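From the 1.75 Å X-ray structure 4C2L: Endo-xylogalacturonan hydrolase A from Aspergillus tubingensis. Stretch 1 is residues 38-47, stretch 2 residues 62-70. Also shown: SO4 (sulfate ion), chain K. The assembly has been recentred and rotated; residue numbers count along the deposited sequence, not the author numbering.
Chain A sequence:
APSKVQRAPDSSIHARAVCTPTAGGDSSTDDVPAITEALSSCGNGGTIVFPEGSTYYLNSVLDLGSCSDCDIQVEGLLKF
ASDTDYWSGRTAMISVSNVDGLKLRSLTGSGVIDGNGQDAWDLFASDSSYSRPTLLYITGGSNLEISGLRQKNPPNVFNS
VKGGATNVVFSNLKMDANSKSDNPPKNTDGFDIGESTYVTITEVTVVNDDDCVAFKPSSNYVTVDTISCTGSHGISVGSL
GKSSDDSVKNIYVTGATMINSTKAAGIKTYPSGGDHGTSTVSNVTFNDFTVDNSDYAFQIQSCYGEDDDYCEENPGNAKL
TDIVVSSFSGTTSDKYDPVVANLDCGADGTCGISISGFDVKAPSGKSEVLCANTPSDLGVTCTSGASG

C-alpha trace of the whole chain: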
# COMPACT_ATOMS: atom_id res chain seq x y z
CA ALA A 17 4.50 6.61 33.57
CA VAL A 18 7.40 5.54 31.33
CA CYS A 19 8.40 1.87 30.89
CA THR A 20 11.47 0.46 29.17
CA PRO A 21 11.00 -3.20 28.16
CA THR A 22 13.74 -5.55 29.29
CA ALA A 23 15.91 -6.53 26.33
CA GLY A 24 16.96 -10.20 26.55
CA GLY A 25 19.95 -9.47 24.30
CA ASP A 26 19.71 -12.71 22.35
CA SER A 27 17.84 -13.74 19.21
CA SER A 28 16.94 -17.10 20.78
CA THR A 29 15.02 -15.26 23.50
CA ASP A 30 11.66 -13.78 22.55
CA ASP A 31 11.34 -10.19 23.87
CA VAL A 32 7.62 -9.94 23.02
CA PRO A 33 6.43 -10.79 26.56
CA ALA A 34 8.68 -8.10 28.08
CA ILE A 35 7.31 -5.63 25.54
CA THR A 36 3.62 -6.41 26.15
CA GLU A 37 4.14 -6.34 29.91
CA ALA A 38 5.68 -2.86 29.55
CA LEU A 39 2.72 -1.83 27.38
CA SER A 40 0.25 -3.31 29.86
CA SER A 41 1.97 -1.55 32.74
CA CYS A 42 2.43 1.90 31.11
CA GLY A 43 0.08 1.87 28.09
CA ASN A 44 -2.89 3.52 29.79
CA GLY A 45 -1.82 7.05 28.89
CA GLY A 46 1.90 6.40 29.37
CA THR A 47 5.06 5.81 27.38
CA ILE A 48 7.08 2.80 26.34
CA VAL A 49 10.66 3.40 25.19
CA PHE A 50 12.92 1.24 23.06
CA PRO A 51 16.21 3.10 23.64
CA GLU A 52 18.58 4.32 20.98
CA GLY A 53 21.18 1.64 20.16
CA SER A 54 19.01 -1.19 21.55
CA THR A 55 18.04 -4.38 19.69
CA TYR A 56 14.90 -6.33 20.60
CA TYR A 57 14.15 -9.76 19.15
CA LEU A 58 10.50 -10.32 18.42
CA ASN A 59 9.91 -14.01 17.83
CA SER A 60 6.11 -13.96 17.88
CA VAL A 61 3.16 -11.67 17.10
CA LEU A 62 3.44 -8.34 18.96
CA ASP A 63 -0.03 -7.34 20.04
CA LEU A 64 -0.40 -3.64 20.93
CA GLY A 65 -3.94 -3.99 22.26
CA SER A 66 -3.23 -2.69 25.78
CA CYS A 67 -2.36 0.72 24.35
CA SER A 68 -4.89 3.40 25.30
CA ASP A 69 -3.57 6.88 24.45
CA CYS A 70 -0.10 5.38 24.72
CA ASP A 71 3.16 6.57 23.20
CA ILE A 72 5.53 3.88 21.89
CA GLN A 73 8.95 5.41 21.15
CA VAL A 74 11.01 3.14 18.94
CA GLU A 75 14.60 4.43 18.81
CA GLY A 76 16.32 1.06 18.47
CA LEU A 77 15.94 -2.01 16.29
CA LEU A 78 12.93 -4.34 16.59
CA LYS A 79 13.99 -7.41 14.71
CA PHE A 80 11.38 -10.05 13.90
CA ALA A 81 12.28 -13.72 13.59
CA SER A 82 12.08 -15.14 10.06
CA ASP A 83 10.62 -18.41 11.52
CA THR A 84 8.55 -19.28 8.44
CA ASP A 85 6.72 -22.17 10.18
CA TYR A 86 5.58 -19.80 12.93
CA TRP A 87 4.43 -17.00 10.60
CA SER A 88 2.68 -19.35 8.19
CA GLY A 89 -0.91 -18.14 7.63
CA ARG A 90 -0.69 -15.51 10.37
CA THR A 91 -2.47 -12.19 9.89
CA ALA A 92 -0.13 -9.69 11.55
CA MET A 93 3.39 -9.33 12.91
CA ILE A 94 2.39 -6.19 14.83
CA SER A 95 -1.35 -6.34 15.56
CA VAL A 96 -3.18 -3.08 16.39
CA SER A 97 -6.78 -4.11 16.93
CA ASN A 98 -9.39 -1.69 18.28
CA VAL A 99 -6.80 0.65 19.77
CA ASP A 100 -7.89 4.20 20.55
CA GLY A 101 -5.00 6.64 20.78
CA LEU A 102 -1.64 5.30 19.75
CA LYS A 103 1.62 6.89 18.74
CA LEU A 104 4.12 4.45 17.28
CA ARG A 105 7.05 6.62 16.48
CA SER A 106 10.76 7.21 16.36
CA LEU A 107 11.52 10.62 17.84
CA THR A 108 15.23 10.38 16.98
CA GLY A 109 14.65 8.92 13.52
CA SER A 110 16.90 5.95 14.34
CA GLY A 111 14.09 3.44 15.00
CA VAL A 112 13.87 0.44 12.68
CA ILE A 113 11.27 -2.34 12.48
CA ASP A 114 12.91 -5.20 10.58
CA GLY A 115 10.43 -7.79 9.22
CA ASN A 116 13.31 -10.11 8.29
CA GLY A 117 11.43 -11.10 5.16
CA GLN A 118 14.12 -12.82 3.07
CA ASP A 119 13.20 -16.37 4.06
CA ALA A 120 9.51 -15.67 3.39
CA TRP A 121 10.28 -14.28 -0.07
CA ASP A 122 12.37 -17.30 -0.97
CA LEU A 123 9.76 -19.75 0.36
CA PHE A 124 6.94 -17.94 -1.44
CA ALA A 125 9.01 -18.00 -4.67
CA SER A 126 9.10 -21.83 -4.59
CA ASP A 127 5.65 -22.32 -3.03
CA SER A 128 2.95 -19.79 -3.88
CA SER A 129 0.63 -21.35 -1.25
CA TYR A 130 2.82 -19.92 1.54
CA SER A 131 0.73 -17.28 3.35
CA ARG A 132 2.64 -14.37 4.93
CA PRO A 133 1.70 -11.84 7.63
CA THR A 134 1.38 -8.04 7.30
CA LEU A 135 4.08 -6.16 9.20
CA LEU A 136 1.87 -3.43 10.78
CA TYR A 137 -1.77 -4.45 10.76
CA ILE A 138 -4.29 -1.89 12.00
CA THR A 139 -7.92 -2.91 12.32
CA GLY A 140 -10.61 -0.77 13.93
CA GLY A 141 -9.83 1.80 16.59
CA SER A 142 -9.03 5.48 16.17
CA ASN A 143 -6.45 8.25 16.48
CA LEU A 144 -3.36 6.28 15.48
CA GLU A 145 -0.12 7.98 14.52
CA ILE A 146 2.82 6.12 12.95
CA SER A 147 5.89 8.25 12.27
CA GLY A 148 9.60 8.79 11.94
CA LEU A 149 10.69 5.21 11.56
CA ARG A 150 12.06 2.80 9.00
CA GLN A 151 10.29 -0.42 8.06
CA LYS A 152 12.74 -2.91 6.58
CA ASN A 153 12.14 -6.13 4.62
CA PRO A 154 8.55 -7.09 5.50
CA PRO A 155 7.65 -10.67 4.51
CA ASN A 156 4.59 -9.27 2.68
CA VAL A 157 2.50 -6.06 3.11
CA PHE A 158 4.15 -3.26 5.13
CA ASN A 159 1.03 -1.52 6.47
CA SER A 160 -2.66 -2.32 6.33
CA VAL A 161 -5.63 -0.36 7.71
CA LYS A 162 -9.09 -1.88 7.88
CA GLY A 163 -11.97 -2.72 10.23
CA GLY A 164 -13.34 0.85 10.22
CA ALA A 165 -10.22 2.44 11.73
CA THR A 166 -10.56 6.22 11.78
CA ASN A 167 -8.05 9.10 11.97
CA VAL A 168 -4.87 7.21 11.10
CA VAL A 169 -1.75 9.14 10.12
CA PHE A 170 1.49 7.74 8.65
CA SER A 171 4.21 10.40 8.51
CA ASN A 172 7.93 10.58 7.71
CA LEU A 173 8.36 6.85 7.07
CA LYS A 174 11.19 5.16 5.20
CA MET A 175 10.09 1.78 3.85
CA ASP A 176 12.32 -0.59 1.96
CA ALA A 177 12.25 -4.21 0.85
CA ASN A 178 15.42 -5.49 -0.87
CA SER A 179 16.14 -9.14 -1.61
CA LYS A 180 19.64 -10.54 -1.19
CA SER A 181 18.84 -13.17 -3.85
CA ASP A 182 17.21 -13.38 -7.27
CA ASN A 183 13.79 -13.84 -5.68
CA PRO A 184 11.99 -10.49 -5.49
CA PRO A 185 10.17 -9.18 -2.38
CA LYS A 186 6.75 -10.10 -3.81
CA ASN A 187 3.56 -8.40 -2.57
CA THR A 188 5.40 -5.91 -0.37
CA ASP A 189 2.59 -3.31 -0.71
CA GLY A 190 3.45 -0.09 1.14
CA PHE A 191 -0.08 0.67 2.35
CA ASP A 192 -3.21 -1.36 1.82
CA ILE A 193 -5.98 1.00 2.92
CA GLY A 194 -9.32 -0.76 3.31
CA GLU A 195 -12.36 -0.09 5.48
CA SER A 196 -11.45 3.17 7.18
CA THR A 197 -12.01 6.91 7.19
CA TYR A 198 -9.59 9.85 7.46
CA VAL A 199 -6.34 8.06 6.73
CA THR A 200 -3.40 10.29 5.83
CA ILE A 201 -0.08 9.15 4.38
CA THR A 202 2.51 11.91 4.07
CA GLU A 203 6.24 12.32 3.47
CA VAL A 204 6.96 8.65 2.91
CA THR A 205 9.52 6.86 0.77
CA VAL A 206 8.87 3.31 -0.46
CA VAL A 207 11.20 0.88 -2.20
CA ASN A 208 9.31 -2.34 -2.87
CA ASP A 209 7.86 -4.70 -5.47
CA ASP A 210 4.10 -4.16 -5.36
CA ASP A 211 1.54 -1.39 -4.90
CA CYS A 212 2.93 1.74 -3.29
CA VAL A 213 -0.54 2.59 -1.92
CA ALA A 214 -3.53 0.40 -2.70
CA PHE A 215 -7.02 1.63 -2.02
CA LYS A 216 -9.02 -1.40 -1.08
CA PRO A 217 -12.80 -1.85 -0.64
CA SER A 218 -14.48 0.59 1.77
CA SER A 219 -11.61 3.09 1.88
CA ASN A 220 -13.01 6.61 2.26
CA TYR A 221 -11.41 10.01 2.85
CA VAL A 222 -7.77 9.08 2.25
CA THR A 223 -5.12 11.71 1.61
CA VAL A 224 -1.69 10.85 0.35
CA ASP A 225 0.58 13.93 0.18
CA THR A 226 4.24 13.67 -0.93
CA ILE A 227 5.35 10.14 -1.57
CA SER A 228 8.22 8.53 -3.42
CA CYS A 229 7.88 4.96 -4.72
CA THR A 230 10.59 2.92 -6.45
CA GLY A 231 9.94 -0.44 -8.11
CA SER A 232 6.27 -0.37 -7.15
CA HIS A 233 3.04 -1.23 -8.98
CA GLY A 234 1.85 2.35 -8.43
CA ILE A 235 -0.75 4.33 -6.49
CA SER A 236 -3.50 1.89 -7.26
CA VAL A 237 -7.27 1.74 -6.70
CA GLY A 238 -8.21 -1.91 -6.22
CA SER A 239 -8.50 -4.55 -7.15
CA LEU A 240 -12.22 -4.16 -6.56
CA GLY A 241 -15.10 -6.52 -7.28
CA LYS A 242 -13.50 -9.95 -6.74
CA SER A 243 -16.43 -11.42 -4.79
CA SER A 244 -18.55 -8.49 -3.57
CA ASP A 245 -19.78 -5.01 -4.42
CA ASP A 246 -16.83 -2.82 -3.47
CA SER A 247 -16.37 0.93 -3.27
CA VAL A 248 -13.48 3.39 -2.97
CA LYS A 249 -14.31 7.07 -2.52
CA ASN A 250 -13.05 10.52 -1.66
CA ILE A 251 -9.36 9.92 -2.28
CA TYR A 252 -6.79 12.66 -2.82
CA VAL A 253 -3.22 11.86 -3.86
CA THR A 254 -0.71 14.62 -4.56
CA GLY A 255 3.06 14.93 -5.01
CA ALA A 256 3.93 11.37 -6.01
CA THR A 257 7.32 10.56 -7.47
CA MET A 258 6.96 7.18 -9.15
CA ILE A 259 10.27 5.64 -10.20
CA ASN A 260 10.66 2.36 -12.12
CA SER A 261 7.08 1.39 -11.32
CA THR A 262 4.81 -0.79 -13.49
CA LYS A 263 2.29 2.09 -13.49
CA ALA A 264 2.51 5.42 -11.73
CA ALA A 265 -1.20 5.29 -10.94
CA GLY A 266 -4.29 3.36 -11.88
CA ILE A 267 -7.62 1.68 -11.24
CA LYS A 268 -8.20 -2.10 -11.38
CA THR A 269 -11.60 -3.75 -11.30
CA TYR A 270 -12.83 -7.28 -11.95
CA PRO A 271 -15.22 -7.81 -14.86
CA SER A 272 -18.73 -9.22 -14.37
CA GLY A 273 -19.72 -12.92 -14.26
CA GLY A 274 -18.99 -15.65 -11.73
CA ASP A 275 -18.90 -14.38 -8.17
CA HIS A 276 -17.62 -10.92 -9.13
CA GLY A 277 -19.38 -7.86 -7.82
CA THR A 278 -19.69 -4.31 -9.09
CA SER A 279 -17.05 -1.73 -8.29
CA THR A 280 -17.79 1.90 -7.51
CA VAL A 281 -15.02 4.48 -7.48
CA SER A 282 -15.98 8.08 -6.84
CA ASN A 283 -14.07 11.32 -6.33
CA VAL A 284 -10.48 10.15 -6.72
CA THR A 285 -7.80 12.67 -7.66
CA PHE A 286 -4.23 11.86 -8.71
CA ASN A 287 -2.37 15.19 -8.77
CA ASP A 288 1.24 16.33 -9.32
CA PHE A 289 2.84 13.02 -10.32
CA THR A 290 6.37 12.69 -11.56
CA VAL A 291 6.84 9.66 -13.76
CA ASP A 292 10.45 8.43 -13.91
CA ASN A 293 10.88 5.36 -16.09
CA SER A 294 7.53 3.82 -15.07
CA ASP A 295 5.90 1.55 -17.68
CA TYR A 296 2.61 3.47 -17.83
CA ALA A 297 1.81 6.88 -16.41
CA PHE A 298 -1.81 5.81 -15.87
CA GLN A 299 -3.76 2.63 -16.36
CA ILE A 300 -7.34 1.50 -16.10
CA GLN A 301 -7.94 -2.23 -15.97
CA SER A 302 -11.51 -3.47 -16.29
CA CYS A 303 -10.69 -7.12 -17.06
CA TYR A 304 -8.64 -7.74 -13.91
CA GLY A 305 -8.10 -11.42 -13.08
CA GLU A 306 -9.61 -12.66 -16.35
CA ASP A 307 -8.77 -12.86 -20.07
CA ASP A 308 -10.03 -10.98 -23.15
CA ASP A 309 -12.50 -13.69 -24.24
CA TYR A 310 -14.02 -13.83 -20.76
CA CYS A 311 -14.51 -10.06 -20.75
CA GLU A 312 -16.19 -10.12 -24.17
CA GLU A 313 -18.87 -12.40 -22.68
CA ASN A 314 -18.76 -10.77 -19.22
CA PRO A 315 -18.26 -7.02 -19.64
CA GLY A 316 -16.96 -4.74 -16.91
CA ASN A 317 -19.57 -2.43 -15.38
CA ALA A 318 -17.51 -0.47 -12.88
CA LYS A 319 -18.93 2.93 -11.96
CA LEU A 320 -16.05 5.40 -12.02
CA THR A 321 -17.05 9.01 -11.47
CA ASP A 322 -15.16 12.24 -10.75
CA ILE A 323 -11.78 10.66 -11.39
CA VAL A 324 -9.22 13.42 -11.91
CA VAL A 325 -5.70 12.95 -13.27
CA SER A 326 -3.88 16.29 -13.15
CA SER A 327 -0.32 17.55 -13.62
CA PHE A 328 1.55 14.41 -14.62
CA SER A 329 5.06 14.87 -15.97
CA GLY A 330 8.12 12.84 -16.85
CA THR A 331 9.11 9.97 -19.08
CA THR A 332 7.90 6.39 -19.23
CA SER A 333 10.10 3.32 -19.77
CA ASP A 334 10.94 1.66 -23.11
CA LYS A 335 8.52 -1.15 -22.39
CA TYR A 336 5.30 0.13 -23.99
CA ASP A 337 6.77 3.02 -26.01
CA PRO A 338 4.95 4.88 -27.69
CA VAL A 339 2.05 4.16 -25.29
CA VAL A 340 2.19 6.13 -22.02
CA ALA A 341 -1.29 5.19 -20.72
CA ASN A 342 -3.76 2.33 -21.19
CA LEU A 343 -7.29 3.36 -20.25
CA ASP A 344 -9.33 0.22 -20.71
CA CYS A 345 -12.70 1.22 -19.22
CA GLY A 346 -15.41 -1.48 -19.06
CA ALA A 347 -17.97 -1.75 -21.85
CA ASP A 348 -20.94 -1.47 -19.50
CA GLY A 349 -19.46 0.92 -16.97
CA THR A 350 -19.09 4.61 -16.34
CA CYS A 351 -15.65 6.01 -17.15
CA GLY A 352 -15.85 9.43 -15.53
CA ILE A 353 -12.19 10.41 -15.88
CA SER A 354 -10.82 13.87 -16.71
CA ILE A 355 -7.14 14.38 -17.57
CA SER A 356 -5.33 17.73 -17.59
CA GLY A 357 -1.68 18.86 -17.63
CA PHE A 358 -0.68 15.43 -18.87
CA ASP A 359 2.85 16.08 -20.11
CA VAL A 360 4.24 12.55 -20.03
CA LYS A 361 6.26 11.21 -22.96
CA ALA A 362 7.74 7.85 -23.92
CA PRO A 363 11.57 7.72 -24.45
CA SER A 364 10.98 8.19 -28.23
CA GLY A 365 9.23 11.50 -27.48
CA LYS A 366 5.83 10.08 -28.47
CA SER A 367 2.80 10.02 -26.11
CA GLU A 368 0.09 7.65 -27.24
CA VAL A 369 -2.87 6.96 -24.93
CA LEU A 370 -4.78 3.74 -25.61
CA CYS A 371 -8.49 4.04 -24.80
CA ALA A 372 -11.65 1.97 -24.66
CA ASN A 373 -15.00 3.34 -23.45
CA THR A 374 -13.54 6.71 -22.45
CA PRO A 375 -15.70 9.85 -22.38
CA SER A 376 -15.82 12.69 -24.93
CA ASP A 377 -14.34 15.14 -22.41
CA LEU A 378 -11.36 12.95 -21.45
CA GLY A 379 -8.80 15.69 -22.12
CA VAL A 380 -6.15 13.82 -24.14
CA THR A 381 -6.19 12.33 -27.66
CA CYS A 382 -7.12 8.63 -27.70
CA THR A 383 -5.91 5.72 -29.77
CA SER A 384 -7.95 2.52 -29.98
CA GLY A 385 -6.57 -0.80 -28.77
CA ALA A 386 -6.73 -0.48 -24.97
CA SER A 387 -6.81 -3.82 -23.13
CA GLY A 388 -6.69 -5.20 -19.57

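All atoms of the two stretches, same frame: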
# COMPACT_ATOMS: atom_id res chain seq x y z
N ALA A 38 5.41 -4.30 29.47
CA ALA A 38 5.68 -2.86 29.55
C ALA A 38 4.48 -2.06 29.04
O ALA A 38 4.07 -1.08 29.68
CB ALA A 38 6.94 -2.50 28.76
N LEU A 39 3.91 -2.49 27.92
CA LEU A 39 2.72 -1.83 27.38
C LEU A 39 1.53 -1.95 28.34
O LEU A 39 0.79 -0.99 28.55
CB LEU A 39 2.35 -2.37 25.99
CG LEU A 39 1.47 -1.43 25.16
CD1 LEU A 39 2.23 -0.15 24.78
CD2 LEU A 39 0.98 -2.12 23.89
N SER A 40 1.35 -3.12 28.92
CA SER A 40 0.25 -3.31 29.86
C SER A 40 0.43 -2.42 31.10
O SER A 40 -0.53 -1.83 31.62
CB SER A 40 0.14 -4.77 30.28
OG SER A 40 -1.11 -4.95 30.91
N SER A 41 1.67 -2.31 31.54
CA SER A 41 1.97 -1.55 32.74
C SER A 41 1.83 -0.03 32.52
O SER A 41 1.25 0.67 33.35
CB SER A 41 3.36 -1.91 33.25
OG SER A 41 3.68 -1.13 34.40
N CYS A 42 2.35 0.46 31.39
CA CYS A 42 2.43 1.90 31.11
C CYS A 42 1.48 2.42 30.02
O CYS A 42 1.36 3.64 29.84
CB CYS A 42 3.86 2.29 30.74
SG CYS A 42 4.94 2.45 32.18
N GLY A 43 0.82 1.51 29.30
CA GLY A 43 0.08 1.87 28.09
C GLY A 43 -1.24 2.59 28.27
O GLY A 43 -1.83 3.04 27.28
N ASN A 44 -1.72 2.71 29.51
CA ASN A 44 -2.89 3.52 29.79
C ASN A 44 -2.47 4.98 29.97
O ASN A 44 -2.32 5.47 31.10
CB ASN A 44 -3.69 2.99 30.99
CG ASN A 44 -5.06 3.64 31.12
OD1 ASN A 44 -5.57 4.24 30.18
ND2 ASN A 44 -5.67 3.52 32.30
N GLY A 45 -2.22 5.65 28.86
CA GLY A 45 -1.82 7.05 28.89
C GLY A 45 -0.34 7.32 29.08
O GLY A 45 0.07 8.47 29.18
N GLY A 46 0.47 6.27 29.12
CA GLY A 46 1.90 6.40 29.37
C GLY A 46 2.77 6.18 28.15
O GLY A 46 2.31 6.24 27.00
N THR A 47 4.05 5.90 28.42
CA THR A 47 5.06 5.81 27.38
C THR A 47 5.90 4.56 27.54
O THR A 47 6.25 4.16 28.66
CB THR A 47 5.95 7.06 27.40
OG1 THR A 47 5.11 8.21 27.28
CG2 THR A 47 6.97 7.04 26.26
N LEU A 62 3.46 -9.40 17.95
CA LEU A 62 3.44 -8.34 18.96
C LEU A 62 2.09 -7.66 18.92
O LEU A 62 1.73 -7.00 17.94
CB LEU A 62 4.53 -7.29 18.66
CG LEU A 62 4.55 -6.06 19.58
CD1 LEU A 62 4.70 -6.47 21.04
CD2 LEU A 62 5.69 -5.13 19.17
N ASP A 63 1.32 -7.85 19.98
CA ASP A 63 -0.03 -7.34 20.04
C ASP A 63 -0.02 -6.06 20.87
O ASP A 63 0.41 -6.07 22.02
CB ASP A 63 -0.95 -8.39 20.66
CG ASP A 63 -2.41 -8.06 20.50
OD1 ASP A 63 -2.81 -7.00 21.03
OD2 ASP A 63 -3.15 -8.84 19.85
N LEU A 64 -0.45 -4.95 20.27
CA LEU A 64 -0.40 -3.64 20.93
C LEU A 64 -1.73 -3.25 21.59
O LEU A 64 -1.95 -2.08 21.94
CB LEU A 64 0.05 -2.55 19.94
CG LEU A 64 1.43 -2.76 19.31
CD1 LEU A 64 1.80 -1.54 18.46
CD2 LEU A 64 2.50 -3.02 20.37
N GLY A 65 -2.58 -4.24 21.81
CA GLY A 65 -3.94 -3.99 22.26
C GLY A 65 -4.09 -3.30 23.61
O GLY A 65 -5.13 -2.71 23.87
N SER A 66 -3.08 -3.34 24.46
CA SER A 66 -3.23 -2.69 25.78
C SER A 66 -2.96 -1.19 25.72
O SER A 66 -3.06 -0.49 26.73
CB SER A 66 -2.36 -3.38 26.82
OG SER A 66 -1.01 -3.16 26.51
N CYS A 67 -2.60 -0.70 24.54
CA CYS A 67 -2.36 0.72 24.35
C CYS A 67 -3.68 1.47 24.44
O CYS A 67 -4.64 1.13 23.75
CB CYS A 67 -1.76 0.94 22.97
SG CYS A 67 -1.54 2.69 22.59
N SER A 68 -3.73 2.50 25.28
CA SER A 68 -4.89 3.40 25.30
C SER A 68 -4.33 4.80 25.52
O SER A 68 -3.94 5.16 26.63
CB SER A 68 -5.85 2.99 26.42
OG SER A 68 -6.93 3.88 26.52
N ASP A 69 -4.26 5.57 24.44
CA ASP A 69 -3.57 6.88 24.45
C ASP A 69 -2.12 6.72 24.88
O ASP A 69 -1.61 7.50 25.69
CB ASP A 69 -4.30 7.89 25.34
CG ASP A 69 -5.73 8.10 24.92
OD1 ASP A 69 -5.96 8.44 23.74
OD2 ASP A 69 -6.65 7.91 25.77
N CYS A 70 -1.47 5.69 24.35
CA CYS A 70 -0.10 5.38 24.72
C CYS A 70 0.85 5.95 23.68
O CYS A 70 0.45 6.27 22.55
CB CYS A 70 0.11 3.87 24.87
SG CYS A 70 0.32 3.02 23.30
S SO4 K . -2.69 3.65 35.13
O1 SO4 K . -2.05 4.55 34.14
O2 SO4 K . -3.61 2.73 34.42
O3 SO4 K . -3.45 4.45 36.11
O4 SO4 K . -1.65 2.87 35.84
O HOH W 1 -2.13 -0.77 29.23
O HOH W 2 -5.97 6.46 28.46
O HOH W 3 -8.17 3.66 29.36
O HOH W 4 0.82 8.82 26.00

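The contact between residues 38-47 and 62-70 buries 441 Å², both sides summed. Leu39, Ser66 and Cys70 cover the most surface. Around them the two backbones run close together, and waters bridge polar atoms of the two.

Leu39 lies on the helix that enters the first stretch, and its CA-to-CB bond points toward the second stretch. Its chi1 is t and its chi2 is p. The side chain sits in a pocket made by the turn from Leu64 to Cys67 and by the disulfide that follows. Leu39 CD2 lies 3.9 Å from Leu64 CD2 and 4.2 Å from Cys67 CB. Leu39 CD1 lies 4.0 Å from Cys70 SG. The two methyls thus reach different walls of the pocket. A branched, apolar side chain suits this buried site. It meets Leu64, Cys67 and the sulfur of Cys70, and it also lies against Leu64 O and Ser66 OG.

Ser66 belongs to the type I beta turn, which is closed by a hydrogen bond from Cys67 N to Leu64 O, 3.0 Å. Asp63 braces the same loop: its OD1 accepts a hydrogen bond from Gly65 N at 2.9 Å. The Ser66 CA-to-CB bond points toward the helix, and chi1 is p. Its OG packs against Leu39 CG at 3.3 Å. Ser66 OG also lies 3.4 Å from Ser40 N, but the angle is poor and this is not a hydrogen bond. The side chain is small enough to lie close against the helix backbone. Water 1 bridges the stretches, its O 3.0 Å from Leu39 O and 2.7 Å from Ser66 O.

Cys70 is buried and joined to Cys67 by a disulfide, Cys67 SG to Cys70 SG 2.0 Å. This bond ties the loop to itself and gives Leu39 an apolar surface. Cys70 CB also packs 3.2 Å from Gly43 O. Cys70 CA makes a CA-H...O contact with Gly46 O at 3.4 Å.

Past the helix, Asn44 and Ser68 form a single beta bridge. Ser68 N donates to Gly43 O at 2.8 Å, with a nearly straight angle of 169°. Gly45 N donates to Ser68 O at 2.9 Å, a weak bond at 129°. Gly45 CA adds a CA-H...O contact to Asp69 O at 3.2 Å.

Gly43 lets the backbones come close. A CB there would clash with Leu39 O and come tight against Ser66 O. Gly45 is called for by its own backbone angles, phi/psi of 85/4, where a CB would be jammed against the preceding carbonyl.

At the exposed edge, the Asn44 CA-to-CB bond points away, but the end of the side chain comes nearer. Water 3 donates to Asn44 OD1, with its O at 2.8 Å, and that O is hydrogen-bonded to Ser68 OG at 3.1 Å. The amide's other end, Asn44 ND2, donates to O2 of the sulfate ion at 3.1 Å. That ion probably came from the crystallisation liquor.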